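Local coordinates for protein beta-n-acetylhexosaminidase (Streptococcus pneumoniae, PDB 4AZI) that probably removes terminal beta-linked N-acetylglucosamine residues from glycans, as a family 20 glycoside hydrolase module of the pneumococcal exo-beta-N-acetylglucosaminidase StrH, at residues Phe22-Leu27 / Gln94-Glu99; Ile30-Ser35 / Ile101-Ser106; Trp250-Trp255 / Leu309-Tyr314; Pro305-Gln308 / Lys313-Glu316. The protein carries 2 engineered substitutions. All coordinates share one frame; numbering follows the deposited sequence. Where two conformers were deposited one is given.

Contact 1: Phe22-Leu27 / Gln94-Glu99; sequences FTLNQL and QAEVTE. With EDO (1,2-ethanediol), chain E.
L24, in the first turn of helix 24-37, leans on the opening turns of helix 94-106, and two glutamates about one helical turn apart flank its methyl groups. At the start of the second segment, Q94 NE2 gives a hydrogen bond to O1 of a 1,2-ethanediol molecule at 2.7 Å, and Q94 OE1 accepts from the backbone of D56. E96 is the first residue to meet L24. Its CB and CG lie beside CD2 of the leucine, CG at 3.9 Å from that methyl, while the backbone carbonyl O of E96 approaches L24 CD1 at 3.4 Å. L24 reaches both places because its CG stands opposite the backbone N (chi1 170°), which sends the isobutyl fork across to the neighbouring helix. The extended chain of E96 carries its carboxylate on to two polar partners: a water bridges the segments, accepting from L24 N at 3.0 Å and donating to E96 OE2, and OE1 accepts from T93 N. At E99 the extended chain crosses the leucine at about a right angle and brings OE1 to 3.6 Å from L24 CD2; its OE2 forms a salt bridge with K28, one turn further along the first helix. T23 and Q26 close a capping box at that helix's start, T23 OG1 accepting from Q26 N at 3.0 Å. At this surface join between two helices of the barrel's outer layer, the leucine methyls thus lie among glutamate methylenes and oxygens, with no direct hydrogen bond across, and the carboxylates find their polar partners in T93, the water and K28.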
# COMPACT_ATOMS: atom_id res chain seq x y z
N PHE A 22 9.87 10.33 -2.50
CA PHE A 22 9.51 10.38 -3.92
C PHE A 22 8.86 11.73 -4.18
O PHE A 22 7.99 12.16 -3.41
CB PHE A 22 8.52 9.26 -4.29
CG PHE A 22 9.14 7.90 -4.43
CD1 PHE A 22 9.45 7.13 -3.31
CD2 PHE A 22 9.40 7.36 -5.69
CE1 PHE A 22 10.03 5.87 -3.44
CE2 PHE A 22 9.97 6.10 -5.82
CZ PHE A 22 10.28 5.35 -4.69
N THR A 23 9.26 12.41 -5.24
CA THR A 23 8.63 13.69 -5.57
C THR A 23 7.25 13.43 -6.14
O THR A 23 7.00 12.35 -6.68
CB THR A 23 9.43 14.49 -6.63
OG1 THR A 23 9.31 13.84 -7.90
CG2 THR A 23 10.89 14.62 -6.24
N LEU A 24 6.37 14.41 -6.03
CA LEU A 24 5.04 14.31 -6.63
C LEU A 24 5.11 13.94 -8.12
O LEU A 24 4.34 13.10 -8.57
CB LEU A 24 4.22 15.60 -6.40
CG LEU A 24 2.90 15.79 -7.15
CD1 LEU A 24 1.86 14.74 -6.77
CD2 LEU A 24 2.37 17.20 -6.90
N ASN A 25 6.02 14.55 -8.87
CA ASN A 25 6.18 14.20 -10.29
C ASN A 25 6.59 12.74 -10.52
O ASN A 25 6.15 12.12 -11.48
CB ASN A 25 7.13 15.15 -11.01
CG ASN A 25 6.48 16.48 -11.34
OD1 ASN A 25 5.25 16.57 -11.48
ND2 ASN A 25 7.28 17.53 -11.46
N GLN A 26 7.42 12.20 -9.63
CA GLN A 26 7.81 10.80 -9.72
C GLN A 26 6.59 9.89 -9.54
O GLN A 26 6.43 8.91 -10.26
CB GLN A 26 8.91 10.45 -8.72
CG GLN A 26 10.30 10.88 -9.16
CD GLN A 26 11.35 10.73 -8.07
OE1 GLN A 26 11.08 10.97 -6.90
NE2 GLN A 26 12.56 10.33 -8.46
N LEU A 27 5.72 10.25 -8.60
CA LEU A 27 4.54 9.45 -8.30
C LEU A 27 3.48 9.56 -9.39
O LEU A 27 2.85 8.56 -9.75
CB LEU A 27 3.98 9.80 -6.92
CG LEU A 27 5.01 9.58 -5.79
CD1 LEU A 27 4.61 10.27 -4.50
CD2 LEU A 27 5.27 8.10 -5.55
N GLN A 94 0.15 18.35 2.04
CA GLN A 94 -1.26 18.03 1.87
C GLN A 94 -1.68 18.33 0.43
O GLN A 94 -2.37 17.52 -0.19
CB GLN A 94 -2.13 18.80 2.86
CG GLN A 94 -3.63 18.61 2.61
CD GLN A 94 -4.49 18.89 3.83
OE1 GLN A 94 -4.00 18.93 4.96
NE2 GLN A 94 -5.79 19.08 3.61
N ALA A 95 -1.25 19.48 -0.08
CA ALA A 95 -1.53 19.91 -1.44
C ALA A 95 -1.03 18.92 -2.49
O ALA A 95 -1.68 18.69 -3.51
CB ALA A 95 -0.94 21.29 -1.69
N GLU A 96 0.13 18.32 -2.24
CA GLU A 96 0.71 17.35 -3.16
C GLU A 96 -0.05 16.01 -3.20
O GLU A 96 -0.32 15.48 -4.28
CB GLU A 96 2.19 17.14 -2.88
CG GLU A 96 3.07 18.35 -3.19
CD GLU A 96 4.51 18.14 -2.78
OE1 GLU A 96 4.76 17.57 -1.70
OE2 GLU A 96 5.42 18.56 -3.54
N VAL A 97 -0.38 15.46 -2.03
CA VAL A 97 -1.15 14.21 -1.99
C VAL A 97 -2.57 14.43 -2.55
O VAL A 97 -3.10 13.57 -3.25
CB VAL A 97 -1.18 13.57 -0.57
CG1 VAL A 97 -2.17 12.43 -0.49
CG2 VAL A 97 0.21 13.08 -0.18
N THR A 98 -3.16 15.59 -2.27
CA THR A 98 -4.49 15.92 -2.81
C THR A 98 -4.44 15.90 -4.35
O THR A 98 -5.31 15.30 -4.99
CB THR A 98 -5.00 17.29 -2.29
OG1 THR A 98 -4.98 17.29 -0.85
CG2 THR A 98 -6.42 17.59 -2.77
N GLU A 99 -3.42 16.53 -4.92
CA GLU A 99 -3.21 16.56 -6.37
C GLU A 99 -2.94 15.17 -6.97
O GLU A 99 -3.43 14.87 -8.06
CB GLU A 99 -2.07 17.52 -6.75
CG GLU A 99 -1.68 17.48 -8.22
CD GLU A 99 -0.81 18.64 -8.67
OE1 GLU A 99 -0.34 19.42 -7.81
OE2 GLU A 99 -0.60 18.79 -9.89
C1 EDO E . -8.46 18.07 4.90
O1 EDO E . -7.79 19.20 5.47
C2 EDO E . -9.26 18.54 3.70
O2 EDO E . -8.96 17.68 2.59
O HOH W 1 7.48 16.80 -4.64

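Contact 2: Ile30-Ser35 / Ile101-Ser106; sequences IVDKAS and IEYAKS
Y103 lays its ring across the gap between two helices and ends on the carboxylate of D32, its hydroxyl giving a short hydrogen bond to D32 OD1 at 2.5 Å. The bond uses the syn lone pair of OD1, the one on the side of the other oxygen, and OD1 sits at the ring's edge near its plane. The carboxylate is turned 52° from the ring. With CG opposite the backbone N (chi1 -178°), the tyrosine swings over to helix 24-37, whereas the CB of D32 does not head for the other helix and only its carboxylate end comes near.

Beneath this polar bridge lies the tightly packed part. V31 CG1 rests obliquely against the ring, 3.8 Å from Y103 CD2, and also touches the backbone of A104, with its CG1 3.8 Å from A104 CA. The A104 methyl joins in, its CB lying 4.1 Å from V31 CG2. The two axes run nearly parallel, 10.0 Å apart at a crossing angle of -16°, as neighbouring helices do around the outside of a (beta/alpha)8 barrel, the TIM-barrel fold of this catalytic domain.

The buried valine and alanine contrast with the partly exposed Y103 and D32, which form the solvent-facing margin. On the far flank of helix 30-35, K33 and A34 pack on helix 339-352.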
# COMPACT_ATOMS: atom_id res chain seq x y z
N ILE A 30 4.47 7.19 -12.09
CA ILE A 30 4.04 5.85 -11.68
C ILE A 30 2.54 5.64 -11.97
O ILE A 30 2.16 4.60 -12.53
CB ILE A 30 4.36 5.58 -10.18
CG1 ILE A 30 5.87 5.43 -9.99
CG2 ILE A 30 3.59 4.37 -9.65
CD1 ILE A 30 6.35 5.56 -8.56
N VAL A 31 1.71 6.62 -11.60
CA VAL A 31 0.27 6.63 -11.91
C VAL A 31 0.03 6.46 -13.42
O VAL A 31 -0.78 5.63 -13.83
CB VAL A 31 -0.40 7.94 -11.41
CG1 VAL A 31 -1.75 8.17 -12.08
CG2 VAL A 31 -0.56 7.92 -9.89
N ASP A 32 0.75 7.26 -14.21
CA ASP A 32 0.75 7.20 -15.68
C ASP A 32 1.06 5.81 -16.21
O ASP A 32 0.34 5.28 -17.06
CB ASP A 32 1.80 8.16 -16.26
CG ASP A 32 1.41 9.61 -16.13
OD1 ASP A 32 0.24 9.89 -15.78
OD2 ASP A 32 2.27 10.47 -16.40
N LYS A 33 2.16 5.24 -15.72
CA LYS A 33 2.58 3.91 -16.13
C LYS A 33 1.58 2.85 -15.70
O LYS A 33 1.34 1.90 -16.44
CB LYS A 33 3.97 3.57 -15.58
CG LYS A 33 4.64 2.40 -16.28
CD LYS A 33 4.92 2.72 -17.74
CE LYS A 33 5.51 1.53 -18.47
NZ LYS A 33 5.71 1.83 -19.92
N ALA A 34 1.01 3.01 -14.51
CA ALA A 34 -0.03 2.08 -14.03
C ALA A 34 -1.28 2.16 -14.90
O ALA A 34 -1.87 1.14 -15.26
CB ALA A 34 -0.37 2.36 -12.58
N SER A 35 -1.67 3.38 -15.26
CA SER A 35 -2.84 3.61 -16.11
C SER A 35 -2.68 3.01 -17.51
O SER A 35 -3.64 2.48 -18.07
CB SER A 35 -3.15 5.10 -16.23
OG SER A 35 -4.27 5.29 -17.08
N ILE A 101 -4.00 12.25 -5.77
CA ILE A 101 -5.29 11.57 -5.72
C ILE A 101 -6.25 12.03 -6.83
O ILE A 101 -6.83 11.19 -7.52
CB ILE A 101 -5.92 11.71 -4.32
CG1 ILE A 101 -5.01 11.04 -3.27
CG2 ILE A 101 -7.33 11.11 -4.30
CD1 ILE A 101 -5.49 11.18 -1.83
N GLU A 102 -6.41 13.34 -7.01
CA GLU A 102 -7.22 13.87 -8.11
C GLU A 102 -6.69 13.38 -9.45
O GLU A 102 -7.47 12.93 -10.30
CB GLU A 102 -7.21 15.40 -8.13
CG GLU A 102 -7.39 16.08 -6.78
CD GLU A 102 -8.63 16.95 -6.70
OE1 GLU A 102 -9.71 16.49 -7.12
OE2 GLU A 102 -8.51 18.09 -6.19
N TYR A 103 -5.37 13.49 -9.64
CA TYR A 103 -4.70 13.12 -10.90
C TYR A 103 -4.91 11.65 -11.23
O TYR A 103 -5.25 11.29 -12.36
CB TYR A 103 -3.20 13.43 -10.83
CG TYR A 103 -2.42 13.13 -12.09
CD1 TYR A 103 -2.39 14.04 -13.14
CD2 TYR A 103 -1.69 11.95 -12.22
CE1 TYR A 103 -1.67 13.78 -14.30
CE2 TYR A 103 -0.96 11.67 -13.37
CZ TYR A 103 -0.95 12.59 -14.41
OH TYR A 103 -0.24 12.34 -15.56
N ALA A 104 -4.70 10.80 -10.22
CA ALA A 104 -4.94 9.37 -10.34
C ALA A 104 -6.41 9.10 -10.68
O ALA A 104 -6.71 8.27 -11.54
CB ALA A 104 -4.53 8.64 -9.08
N LYS A 105 -7.32 9.84 -10.03
CA LYS A 105 -8.76 9.65 -10.22
C LYS A 105 -9.15 9.89 -11.68
O LYS A 105 -9.94 9.13 -12.24
CB LYS A 105 -9.58 10.53 -9.27
CG LYS A 105 -11.06 10.16 -9.16
CD LYS A 105 -11.82 11.14 -8.29
CE LYS A 105 -13.31 11.07 -8.60
NZ LYS A 105 -14.10 12.10 -7.87
N SER A 106 -8.56 10.92 -12.30
CA SER A 106 -8.82 11.26 -13.71
C SER A 106 -8.41 10.15 -14.68
O SER A 106 -8.88 10.10 -15.82
CB SER A 106 -8.12 12.58 -14.09
OG SER A 106 -6.72 12.41 -14.24

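Contact 3: Trp250-Trp255 / Leu309-Tyr314; sequences WSKGWW and LASTKY. With OAN (O-(2-acetamido-2-deoxy D-glucopyranosylidene) amino-N-phenylcarbamate), chain C.
This is a surface contact between two barrel loops, made by van der Waals touches alone: the loop that follows strand 246-249 meets the one that leads into strand 321-329, beside the sugar-binding pocket. A310 makes the inner part of the contact. Its methyl CB sits 3.4 Å from W250 O and 3.8 Å from S251 CA, so it rests on backbone just behind the pocket tryptophan. Further out, the S311 hydroxymethyl lies along the aliphatic part of K252, with OG 3.5 Å from K252 CB. The lysine chain first heads for the serine and then folds at chi3 and chi4, carrying its amino end off. S311 OG itself gives a hydrogen bond to A310 O.

Both loops brace themselves internally. L309 to T312 form a type II beta turn, and L309 O accepts from both T312 N and T312 OG1; across from it, S251 OG accepts from G253 N in an ST turn. W250 projects from the other side of its loop into the pocket, where one indole face carries the acetamido methyl CAH of the bound inhibitor and CZ3 comes to 3.2 Å from inhibitor atom OAQ. D229 receives the indole N-H, fixing the ring's rotation.

Around the contact, N228 binds the backbone of W250 and S251, A310 and L309 lean on strand 271-282, and P262 at the start of helix 262-267 touches L309, S311 and T312.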
# COMPACT_ATOMS: atom_id res chain seq x y z
N TRP A 250 1.40 -11.56 2.28
CA TRP A 250 2.67 -11.55 1.57
C TRP A 250 3.51 -12.79 1.79
O TRP A 250 4.30 -13.16 0.93
CB TRP A 250 3.45 -10.29 1.90
CG TRP A 250 3.92 -10.27 3.32
CD1 TRP A 250 3.19 -9.90 4.45
CD2 TRP A 250 5.23 -10.67 3.82
NE1 TRP A 250 3.95 -10.03 5.58
CE2 TRP A 250 5.18 -10.50 5.27
CE3 TRP A 250 6.39 -11.14 3.24
CZ2 TRP A 250 6.26 -10.78 6.08
CZ3 TRP A 250 7.48 -11.43 4.06
CH2 TRP A 250 7.42 -11.25 5.45
N SER A 251 3.36 -13.44 2.95
CA SER A 251 4.15 -14.64 3.30
C SER A 251 3.58 -15.35 4.53
O SER A 251 2.92 -14.73 5.37
CB SER A 251 5.64 -14.28 3.50
OG SER A 251 6.41 -15.32 4.08
N LYS A 252 3.82 -16.66 4.62
CA LYS A 252 3.44 -17.44 5.81
C LYS A 252 4.61 -17.49 6.79
O LYS A 252 4.52 -18.07 7.87
CB LYS A 252 2.98 -18.84 5.41
CG LYS A 252 2.40 -19.65 6.57
CD LYS A 252 1.79 -20.97 6.10
CE LYS A 252 2.80 -22.11 5.99
NZ LYS A 252 3.30 -22.63 7.31
N GLY A 253 5.71 -16.86 6.40
CA GLY A 253 6.81 -16.65 7.31
C GLY A 253 7.99 -17.56 7.06
O GLY A 253 8.01 -18.38 6.14
N TRP A 254 8.95 -17.41 7.94
CA TRP A 254 10.27 -17.97 7.80
C TRP A 254 10.47 -18.81 9.03
O TRP A 254 9.62 -18.77 9.93
CB TRP A 254 11.23 -16.78 7.71
CG TRP A 254 12.68 -17.09 7.46
CD1 TRP A 254 13.77 -16.64 8.20
CD2 TRP A 254 13.26 -17.90 6.38
NE1 TRP A 254 14.94 -17.11 7.68
CE2 TRP A 254 14.71 -17.87 6.58
CE3 TRP A 254 12.74 -18.63 5.30
CZ2 TRP A 254 15.59 -18.55 5.74
CZ3 TRP A 254 13.63 -19.31 4.46
CH2 TRP A 254 15.03 -19.26 4.68
N TRP A 255 11.55 -19.59 9.09
CA TRP A 255 11.88 -20.41 10.26
C TRP A 255 11.52 -19.71 11.54
O TRP A 255 12.09 -18.66 11.84
CB TRP A 255 13.38 -20.68 10.29
CG TRP A 255 13.90 -21.43 9.10
CD1 TRP A 255 14.28 -20.91 7.87
CD2 TRP A 255 14.15 -22.87 8.99
NE1 TRP A 255 14.71 -21.90 7.03
CE2 TRP A 255 14.66 -23.10 7.64
CE3 TRP A 255 13.99 -23.95 9.84
CZ2 TRP A 255 15.00 -24.36 7.19
CZ3 TRP A 255 14.33 -25.22 9.38
CH2 TRP A 255 14.83 -25.42 8.08
N LEU A 309 -1.73 -17.30 -3.56
CA LEU A 309 -1.30 -16.75 -2.28
C LEU A 309 -0.01 -17.42 -1.84
O LEU A 309 0.21 -18.60 -2.14
CB LEU A 309 -2.40 -16.89 -1.22
CG LEU A 309 -3.62 -15.98 -1.44
CD1 LEU A 309 -4.87 -16.58 -0.82
CD2 LEU A 309 -3.38 -14.58 -0.91
N ALA A 310 0.86 -16.67 -1.16
CA ALA A 310 2.14 -17.20 -0.69
C ALA A 310 1.93 -18.42 0.20
O ALA A 310 0.99 -18.45 0.98
CB ALA A 310 2.91 -16.13 0.07
N SER A 311 2.82 -19.41 0.06
CA SER A 311 2.74 -20.71 0.76
C SER A 311 1.66 -21.67 0.23
O SER A 311 1.40 -22.72 0.84
CB SER A 311 2.63 -20.55 2.29
OG SER A 311 1.30 -20.25 2.70
N THR A 312 1.03 -21.32 -0.89
CA THR A 312 0.03 -22.19 -1.50
C THR A 312 0.32 -22.45 -2.97
O THR A 312 0.97 -21.65 -3.65
CB THR A 312 -1.42 -21.63 -1.40
OG1 THR A 312 -1.53 -20.44 -2.20
CG2 THR A 312 -1.80 -21.33 0.05
N LYS A 313 -0.18 -23.59 -3.45
CA LYS A 313 -0.02 -24.00 -4.84
C LYS A 313 -1.36 -23.85 -5.57
O LYS A 313 -2.31 -24.60 -5.30
CB LYS A 313 0.50 -25.44 -4.91
CG LYS A 313 0.71 -25.99 -6.31
CD LYS A 313 1.28 -27.41 -6.24
CE LYS A 313 1.38 -28.05 -7.61
NZ LYS A 313 2.20 -27.21 -8.52
N TYR A 314 -1.43 -22.87 -6.46
CA TYR A 314 -2.64 -22.57 -7.23
C TYR A 314 -2.63 -23.39 -8.52
O TYR A 314 -1.59 -23.48 -9.17
CB TYR A 314 -2.70 -21.07 -7.53
CG TYR A 314 -3.95 -20.63 -8.27
CD1 TYR A 314 -5.11 -20.30 -7.58
CD2 TYR A 314 -3.95 -20.51 -9.67
CE1 TYR A 314 -6.26 -19.90 -8.25
CE2 TYR A 314 -5.09 -20.09 -10.35
CZ TYR A 314 -6.24 -19.79 -9.64
OH TYR A 314 -7.37 -19.38 -10.31
CAH OAN C . 5.06 -6.58 4.89
CAG OAN C . 6.51 -6.55 4.39
OAN OAN C . 6.78 -6.94 3.26
NAI OAN C . 7.41 -6.10 5.27
CAB OAN C . 8.86 -5.98 5.01
CAC OAN C . 9.14 -4.66 4.29
OAJ OAN C . 9.21 -3.60 5.25
CAD OAN C . 10.44 -4.72 3.50
OAK OAN C . 10.63 -3.46 2.89
CAE OAN C . 10.32 -5.81 2.41
CAF OAN C . 11.58 -6.01 1.57
OAM OAN C . 12.64 -6.52 2.38
OAL OAN C . 9.92 -7.10 2.95
CAA OAN C . 9.42 -7.18 4.22
NAY OAN C . 9.40 -8.37 4.77
OAQ OAN C . 9.92 -9.39 4.02
CAP OAN C . 10.50 -10.39 4.74
OAR OAN C . 10.93 -11.39 4.16
NAO OAN C . 10.58 -10.21 6.07
CAS OAN C . 11.08 -11.09 6.95
CAT OAN C . 10.29 -11.43 8.05
CAU OAN C . 10.76 -12.34 9.00
CAV OAN C . 12.02 -12.92 8.85
CAW OAN C . 12.82 -12.58 7.74
CAX OAN C . 12.35 -11.67 6.80

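Contact 4: Pro305-Gln308 / Lys313-Glu316; sequences PFNQ and KYPE
Y314 is held from its backbone and across its ring by three residues of the turn 305-308. Extended beyond CG, the Q308 chain slides past the tyrosine in the opposite direction and delivers OE1 to Y314 N at 2.8 Å, a nearly straight bond (171° at the hydrogen), though the donor stands above the amide's carbonyl plane. Q308 CB also lies 3.7 Å from Y314 CB.

With CG opposite the backbone N (chi1 -177°), the tyrosine ring is set beside N307 and points the same way as that side chain. N307 CB covers one face, 3.9 Å from the ring centroid, in a CH-pi contact, and the amide, turned 67° from the ring, adds a weak hydrogen bond from ND2 to Y314 OH at 3.4 Å. The stronger polar tie of N307 is at OD1, which accepts from K9 NZ. P315, joined to Y314 through a cis peptide, puts its CB over the opposite face, so the phenol is sandwiched. P305 CB touches Y314 CD2 at 3.9 Å.

Residues 305-308 form a type I beta turn closed by Q308 N to P305 O, and an aromatic residue before a cis-proline, its ring against the proline, is a familiar pairing. Here both lie in the loop between helix 294-303 and strand 321-329 of the barrel.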
# COMPACT_ATOMS: atom_id res chain seq x y z
N PRO A 305 1.42 -17.67 -10.18
CA PRO A 305 0.13 -17.24 -10.73
C PRO A 305 -0.46 -16.02 -10.02
O PRO A 305 -0.20 -15.78 -8.83
CB PRO A 305 -0.76 -18.48 -10.56
CG PRO A 305 0.20 -19.63 -10.56
CD PRO A 305 1.41 -19.11 -9.82
N PHE A 306 -1.24 -15.24 -10.77
CA PHE A 306 -1.83 -13.98 -10.30
C PHE A 306 -2.64 -14.21 -9.03
O PHE A 306 -2.62 -13.39 -8.12
CB PHE A 306 -2.73 -13.39 -11.40
CG PHE A 306 -3.43 -12.11 -11.03
CD1 PHE A 306 -2.82 -10.88 -11.25
CD2 PHE A 306 -4.72 -12.12 -10.49
CE1 PHE A 306 -3.47 -9.69 -10.93
CE2 PHE A 306 -5.37 -10.94 -10.17
CZ PHE A 306 -4.74 -9.72 -10.40
N ASN A 307 -3.36 -15.32 -9.00
CA ASN A 307 -4.21 -15.65 -7.87
C ASN A 307 -3.51 -16.46 -6.77
O ASN A 307 -4.13 -16.80 -5.76
CB ASN A 307 -5.47 -16.39 -8.34
CG ASN A 307 -6.49 -15.47 -9.01
OD1 ASN A 307 -6.59 -14.29 -8.68
ND2 ASN A 307 -7.24 -16.01 -9.96
N GLN A 308 -2.22 -16.77 -6.94
CA GLN A 308 -1.56 -17.65 -5.97
C GLN A 308 -1.12 -16.94 -4.69
O GLN A 308 -0.26 -16.08 -4.72
CB GLN A 308 -0.39 -18.39 -6.61
CG GLN A 308 0.33 -19.31 -5.65
CD GLN A 308 1.22 -20.30 -6.37
OE1 GLN A 308 0.74 -21.16 -7.11
NE2 GLN A 308 2.53 -20.19 -6.14
N LYS A 313 -0.18 -23.59 -3.45
CA LYS A 313 -0.02 -24.00 -4.84
C LYS A 313 -1.36 -23.85 -5.57
O LYS A 313 -2.31 -24.60 -5.30
CB LYS A 313 0.50 -25.44 -4.91
CG LYS A 313 0.71 -25.99 -6.31
CD LYS A 313 1.28 -27.41 -6.24
CE LYS A 313 1.38 -28.05 -7.61
NZ LYS A 313 2.20 -27.21 -8.52
N TYR A 314 -1.43 -22.87 -6.46
CA TYR A 314 -2.64 -22.57 -7.23
C TYR A 314 -2.63 -23.39 -8.52
O TYR A 314 -1.59 -23.48 -9.17
CB TYR A 314 -2.70 -21.07 -7.53
CG TYR A 314 -3.95 -20.63 -8.27
CD1 TYR A 314 -5.11 -20.30 -7.58
CD2 TYR A 314 -3.95 -20.51 -9.67
CE1 TYR A 314 -6.26 -19.90 -8.25
CE2 TYR A 314 -5.09 -20.09 -10.35
CZ TYR A 314 -6.24 -19.79 -9.64
OH TYR A 314 -7.37 -19.38 -10.31
N PRO A 315 -3.79 -23.96 -8.93
CA PRO A 315 -5.13 -23.83 -8.36
C PRO A 315 -5.53 -24.90 -7.34
O PRO A 315 -6.67 -24.87 -6.89
CB PRO A 315 -6.03 -23.94 -9.59
CG PRO A 315 -5.28 -24.85 -10.51
CD PRO A 315 -3.81 -24.78 -10.15
N GLU A 316 -4.64 -25.82 -6.99
CA GLU A 316 -4.94 -26.84 -5.95
C GLU A 316 -5.53 -26.22 -4.69
O GLU A 316 -6.48 -26.74 -4.11
CB GLU A 316 -3.69 -27.68 -5.62
CG GLU A 316 -3.90 -28.71 -4.50
CD GLU A 316 -4.88 -29.82 -4.86
OE1 GLU A 316 -4.92 -30.24 -6.04
OE2 GLU A 316 -5.61 -30.29 -3.96

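The four contacts fall into two pairs within one (beta/alpha)8 barrel. Contacts 1 and 2, with centres 11 Å apart, are successive stations along the same two helices, 24-37 and 94-106, and their segments alternate along the chain. Contacts 3 and 4 come later and share K313 and Y314; their centres are also 11 Å apart. Contact 4 lies wholly within the loop after helix 294-303, and contact 3 joins that loop to the one after strand 246-249. The pairs lie far from each other: contacts 1 and 3 are 34 Å apart between centres, on opposite sides of the chain's centre. One pair thus joins neighbouring helices of the outer layer, whereas the other shapes loops, with contact 3 reaching the inhibitor pocket.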